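Local coordinates for cobalamin biosynthesis protein CobN (Mycobacterium tuberculosis, PDB 7C6O), which probably serves as the large catalytic subunit of cobaltochelatase, the ATP-dependent ligase that inserts cobalt into the corrin ring during cobalamin biosynthesis, at residues P616-R628 / V1118-A1130. Numbering follows the deposited sequence.
Sequences PMARAETYGDIAR and VFRARVVNPRWMA
Tyr623 presents one ring face to Pro1126: CD of the proline stands over the ring centre, 3.5 Å from the centroid, a CH-pi contact. With CG of Tyr623 held between its own backbone N and carbonyl carbon (chi1 61°), the phenol reaches across to the end of helix 1111-1123. There its OH donates to Arg1120 O at 2.6 Å, in the carbonyl plane and on a lone pair, while water 3 ties the same hydroxyl to Arg1120 NH1. Asn1125 fills the N-cap position of helix 1126-1132, in the short link between the two helices. Its OD1 accepts from Arg1127 N, and its ND2 uses both hydrogens: one bond goes back to Ala1121 O (2.8 Å), the other across to Ala620 O (3.1 Å, 172° at the hydrogen). Three bonds thus fix the rotation of this amide, and water 2 adds a fourth link by donating to both OD1 and Ala620 O. Strand 617-619, leading into Ala620, pairs antiparallel with strand 696-698, so the contact joins this two-stranded sheet to the interhelix link. Arg1127, its chain bent at chi3 (47°), sends NE through water 1 to Arg619 O, and its NH2 meets Ala618 CB at the guanidinium edge. On the side of the tyrosine ring away from Pro1126, Ile626 CD1 packs 3.6 Å from CD of Arg1120, extended from CG to NE, where NE salt-bridges Asp666.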
loop_
_atom_site.group_PDB
_atom_site.type_symbol
_atom_site.label_atom_id
_atom_site.label_comp_id
_atom_site.label_asym_id
_atom_site.label_seq_id
_atom_site.Cartn_x
_atom_site.Cartn_y
_atom_site.Cartn_z
ATOM N N PRO A 616 18.513 11.851 0.862
ATOM C CA PRO A 616 19.936 11.506 0.829
ATOM C C PRO A 616 20.327 10.787 2.111
ATOM O O PRO A 616 19.851 11.120 3.199
ATOM C CB PRO A 616 20.630 12.867 0.699
ATOM C CG PRO A 616 19.654 13.843 1.259
ATOM C CD PRO A 616 18.296 13.308 0.884
ATOM N N MET A 617 21.183 9.774 1.967
ATOM C CA MET A 617 21.614 8.923 3.067
ATOM C C MET A 617 23.127 8.992 3.226
ATOM O O MET A 617 23.859 9.210 2.257
ATOM C CB MET A 617 21.198 7.461 2.838
ATOM C CG MET A 617 19.713 7.266 2.560
ATOM S SD MET A 617 18.657 7.670 3.966
ATOM C CE MET A 617 19.131 6.392 5.131
ATOM N N ALA A 618 23.590 8.787 4.458
ATOM C CA ALA A 618 25.018 8.746 4.748
ATOM C C ALA A 618 25.234 7.985 6.047
ATOM O O ALA A 618 24.310 7.810 6.846
ATOM C CB ALA A 618 25.617 10.154 4.845
ATOM N N ARG A 619 26.471 7.533 6.248
ATOM C CA ARG A 619 26.809 6.808 7.466
ATOM C C ARG A 619 26.676 7.722 8.677
ATOM O O ARG A 619 26.974 8.918 8.608
ATOM C CB ARG A 619 28.231 6.251 7.367
ATOM C CG ARG A 619 28.382 4.833 7.891
ATOM C CD ARG A 619 29.619 4.157 7.306
ATOM N NE ARG A 619 30.858 4.671 7.878
ATOM C CZ ARG A 619 31.634 3.991 8.716
ATOM N NH1 ARG A 619 31.306 2.758 9.079
ATOM N NH2 ARG A 619 32.744 4.541 9.187
ATOM N N ALA A 620 26.217 7.153 9.797
ATOM C CA ALA A 620 25.977 7.964 10.988
ATOM C C ALA A 620 27.277 8.519 11.560
ATOM O O ALA A 620 27.314 9.663 12.027
ATOM C CB ALA A 620 25.240 7.143 12.045
ATOM N N GLU A 621 28.346 7.718 11.535
ATOM C CA GLU A 621 29.659 8.076 12.075
ATOM C C GLU A 621 29.609 8.311 13.583
ATOM O O GLU A 621 28.559 8.139 14.211
ATOM C CB GLU A 621 30.225 9.309 11.360
ATOM C CG GLU A 621 30.559 9.083 9.889
ATOM C CD GLU A 621 31.571 7.966 9.673
ATOM O OE1 GLU A 621 31.476 7.268 8.640
ATOM O OE2 GLU A 621 32.460 7.779 10.532
ATOM N N THR A 622 30.739 8.687 14.175
ATOM C CA THR A 622 30.823 8.916 15.610
ATOM C C THR A 622 31.065 10.388 15.910
ATOM O O THR A 622 31.519 11.158 15.059
ATOM C CB THR A 622 31.935 8.076 16.248
ATOM O OG1 THR A 622 33.192 8.404 15.642
ATOM C CG2 THR A 622 31.658 6.598 16.065
ATOM N N TYR A 623 30.769 10.761 17.151
ATOM C CA TYR A 623 30.900 12.134 17.614
ATOM C C TYR A 623 30.974 12.113 19.132
ATOM O O TYR A 623 30.563 11.143 19.773
ATOM C CB TYR A 623 29.722 12.999 17.151
ATOM C CG TYR A 623 28.392 12.513 17.686
ATOM C CD1 TYR A 623 27.665 11.540 17.011
ATOM C CD2 TYR A 623 27.873 13.014 18.876
ATOM C CE1 TYR A 623 26.453 11.084 17.501
ATOM C CE2 TYR A 623 26.663 12.562 19.375
ATOM C CZ TYR A 623 25.958 11.597 18.682
ATOM O OH TYR A 623 24.753 11.148 19.173
ATOM N N GLY A 624 31.497 13.200 19.694
ATOM C CA GLY A 624 31.483 13.380 21.138
ATOM C C GLY A 624 32.075 12.204 21.887
ATOM O O GLY A 624 33.118 11.654 21.512
ATOM N N ASP A 625 31.392 11.795 22.958
ATOM C CA ASP A 625 31.926 10.745 23.816
ATOM C C ASP A 625 31.864 9.371 23.167
ATOM O O ASP A 625 32.584 8.463 23.597
ATOM C CB ASP A 625 31.183 10.732 25.152
ATOM C CG ASP A 625 31.650 11.833 26.084
ATOM O OD1 ASP A 625 32.816 12.268 25.954
ATOM O OD2 ASP A 625 30.854 12.261 26.946
ATOM N N ILE A 626 31.015 9.190 22.154
ATOM C CA ILE A 626 31.051 7.958 21.375
ATOM C C ILE A 626 32.368 7.854 20.620
ATOM O O ILE A 626 32.998 6.789 20.578
ATOM C CB ILE A 626 29.842 7.894 20.422
ATOM C CG1 ILE A 626 28.545 7.743 21.216
ATOM C CG2 ILE A 626 29.991 6.749 19.444
ATOM C CD1 ILE A 626 27.305 7.848 20.358
ATOM N N ALA A 627 32.816 8.963 20.025
ATOM C CA ALA A 627 34.108 8.967 19.348
ATOM C C ALA A 627 35.251 8.796 20.343
ATOM O O ALA A 627 36.244 8.122 20.045
ATOM C CB ALA A 627 34.275 10.258 18.544
ATOM N N ARG A 628 35.130 9.400 21.529
ATOM C CA ARG A 628 36.155 9.222 22.556
ATOM C C ARG A 628 36.239 7.767 22.998
ATOM O O ARG A 628 37.335 7.243 23.230
ATOM C CB ARG A 628 35.863 10.130 23.752
ATOM C CG ARG A 628 37.056 10.321 24.694
ATOM C CD ARG A 628 36.631 10.935 26.024
ATOM N NE ARG A 628 35.668 12.020 25.853
ATOM C CZ ARG A 628 36.000 13.277 25.574
ATOM N NH1 ARG A 628 37.274 13.615 25.437
ATOM N NH2 ARG A 628 35.054 14.197 25.436
ATOM N N VAL A 1118 18.638 4.673 18.094
ATOM C CA VAL A 1118 18.097 5.744 17.260
ATOM C C VAL A 1118 18.422 7.102 17.867
ATOM O O VAL A 1118 18.744 8.060 17.151
ATOM C CB VAL A 1118 16.580 5.548 17.069
ATOM C CG1 VAL A 1118 15.940 6.789 16.473
ATOM C CG2 VAL A 1118 16.315 4.335 16.187
ATOM N N PHE A 1119 18.368 7.199 19.200
ATOM C CA PHE A 1119 18.638 8.467 19.871
ATOM C C PHE A 1119 20.053 8.952 19.581
ATOM O O PHE A 1119 20.262 10.110 19.205
ATOM C CB PHE A 1119 18.414 8.316 21.379
ATOM C CG PHE A 1119 18.397 9.623 22.129
ATOM C CD1 PHE A 1119 17.244 10.391 22.184
ATOM C CD2 PHE A 1119 19.529 10.079 22.784
ATOM C CE1 PHE A 1119 17.222 11.589 22.876
ATOM C CE2 PHE A 1119 19.513 11.274 23.480
ATOM C CZ PHE A 1119 18.360 12.030 23.525
ATOM N N ARG A 1120 21.042 8.070 19.732
ATOM C CA ARG A 1120 22.425 8.496 19.544
ATOM C C ARG A 1120 22.813 8.559 18.071
ATOM O O ARG A 1120 23.524 9.480 17.660
ATOM C CB ARG A 1120 23.370 7.566 20.301
ATOM C CG ARG A 1120 23.230 7.630 21.809
ATOM C CD ARG A 1120 24.489 7.105 22.454
ATOM N NE ARG A 1120 24.355 6.871 23.887
ATOM C CZ ARG A 1120 24.731 7.731 24.826
ATOM N NH1 ARG A 1120 25.256 8.902 24.490
ATOM N NH2 ARG A 1120 24.579 7.415 26.106
ATOM N N ALA A 1121 22.368 7.593 17.258
ATOM C CA ALA A 1121 22.783 7.573 15.861
ATOM C C ALA A 1121 22.077 8.623 15.013
ATOM O O ALA A 1121 22.599 8.995 13.955
ATOM C CB ALA A 1121 22.554 6.185 15.251
ATOM N N ARG A 1122 20.916 9.116 15.444
ATOM C CA ARG A 1122 20.152 10.022 14.596
ATOM C C ARG A 1122 19.625 11.231 15.362
ATOM O O ARG A 1122 19.895 12.371 14.975
ATOM C CB ARG A 1122 18.996 9.265 13.931
ATOM C CG ARG A 1122 18.451 9.920 12.664
ATOM C CD ARG A 1122 17.284 10.843 12.962
ATOM N NE ARG A 1122 16.128 10.115 13.483
ATOM C CZ ARG A 1122 15.061 10.695 14.020
ATOM N NH1 ARG A 1122 15.003 12.019 14.117
ATOM N NH2 ARG A 1122 14.054 9.953 14.469
ATOM N N VAL A 1123 18.888 10.988 16.453
ATOM C CA VAL A 1123 18.098 12.043 17.090
ATOM C C VAL A 1123 18.982 13.215 17.508
ATOM O O VAL A 1123 18.686 14.375 17.197
ATOM C CB VAL A 1123 17.309 11.479 18.285
ATOM C CG1 VAL A 1123 16.610 12.599 19.037
ATOM C CG2 VAL A 1123 16.294 10.445 17.809
ATOM N N VAL A 1124 20.071 12.937 18.217
ATOM C CA VAL A 1124 20.986 13.984 18.660
ATOM C C VAL A 1124 22.332 13.891 17.941
ATOM O O VAL A 1124 23.331 14.435 18.415
ATOM C CB VAL A 1124 21.167 13.969 20.187
ATOM C CG1 VAL A 1124 19.855 14.307 20.877
ATOM C CG2 VAL A 1124 21.691 12.623 20.655
ATOM N N ASN A 1125 22.370 13.207 16.807
ATOM C CA ASN A 1125 23.569 13.165 15.982
ATOM C C ASN A 1125 23.770 14.527 15.332
ATOM O O ASN A 1125 22.901 14.970 14.569
ATOM C CB ASN A 1125 23.433 12.071 14.923
ATOM C CG ASN A 1125 24.722 11.815 14.168
ATOM O OD1 ASN A 1125 25.542 12.713 13.984
ATOM N ND2 ASN A 1125 24.906 10.577 13.723
ATOM N N PRO A 1126 24.880 15.223 15.595
ATOM C CA PRO A 1126 25.055 16.561 15.007
ATOM C C PRO A 1126 25.007 16.568 13.490
ATOM O O PRO A 1126 24.621 17.585 12.900
ATOM C CB PRO A 1126 26.429 17.004 15.538
ATOM C CG PRO A 1126 27.118 15.739 15.951
ATOM C CD PRO A 1126 26.028 14.823 16.425
ATOM N N ARG A 1127 25.369 15.459 12.837
ATOM C CA ARG A 1127 25.285 15.402 11.381
ATOM C C ARG A 1127 23.838 15.453 10.908
ATOM O O ARG A 1127 23.527 16.120 9.913
ATOM C CB ARG A 1127 25.975 14.140 10.859
ATOM C CG ARG A 1127 27.493 14.168 10.958
ATOM C CD ARG A 1127 28.104 12.888 10.404
ATOM N NE ARG A 1127 27.532 12.531 9.108
ATOM C CZ ARG A 1127 27.904 13.068 7.950
ATOM N NH1 ARG A 1127 28.854 13.994 7.919
ATOM N NH2 ARG A 1127 27.326 12.682 6.821
ATOM N N TRP A 1128 22.938 14.758 11.609
ATOM C CA TRP A 1128 21.530 14.787 11.225
ATOM C C TRP A 1128 20.890 16.127 11.562
ATOM O O TRP A 1128 20.102 16.659 10.772
ATOM C CB TRP A 1128 20.762 13.654 11.903
ATOM C CG TRP A 1128 19.309 13.663 11.540
ATOM C CD1 TRP A 1128 18.745 13.153 10.407
ATOM C CD2 TRP A 1128 18.239 14.238 12.298
ATOM N NE1 TRP A 1128 17.388 13.366 10.414
ATOM C CE2 TRP A 1128 17.052 14.029 11.566
ATOM C CE3 TRP A 1128 18.168 14.905 13.524
ATOM C CZ2 TRP A 1128 15.808 14.461 12.023
ATOM C CZ3 TRP A 1128 16.932 15.330 13.977
ATOM C CH2 TRP A 1128 15.769 15.109 13.227
ATOM N N MET A 1129 21.203 16.684 12.736
ATOM C CA MET A 1129 20.638 17.981 13.095
ATOM C C MET A 1129 21.088 19.062 12.121
ATOM O O MET A 1129 20.286 19.908 11.711
ATOM C CB MET A 1129 21.016 18.347 14.531
ATOM C CG MET A 1129 20.414 17.421 15.574
ATOM S SD MET A 1129 20.597 18.022 17.266
ATOM C CE MET A 1129 19.604 19.515 17.195
ATOM N N ALA A 1130 22.364 19.042 11.727
ATOM C CA ALA A 1130 22.849 20.021 10.759
ATOM C C ALA A 1130 22.186 19.822 9.401
ATOM O O ALA A 1130 21.896 20.797 8.697
ATOM C CB ALA A 1130 24.370 19.932 10.640
HETATM O O HOH W 1 25.325 11.074 8.283
HETATM O O HOH W 2 28.321 11.871 13.623
HETATM O O HOH W 3 25.421 10.518 22.061
#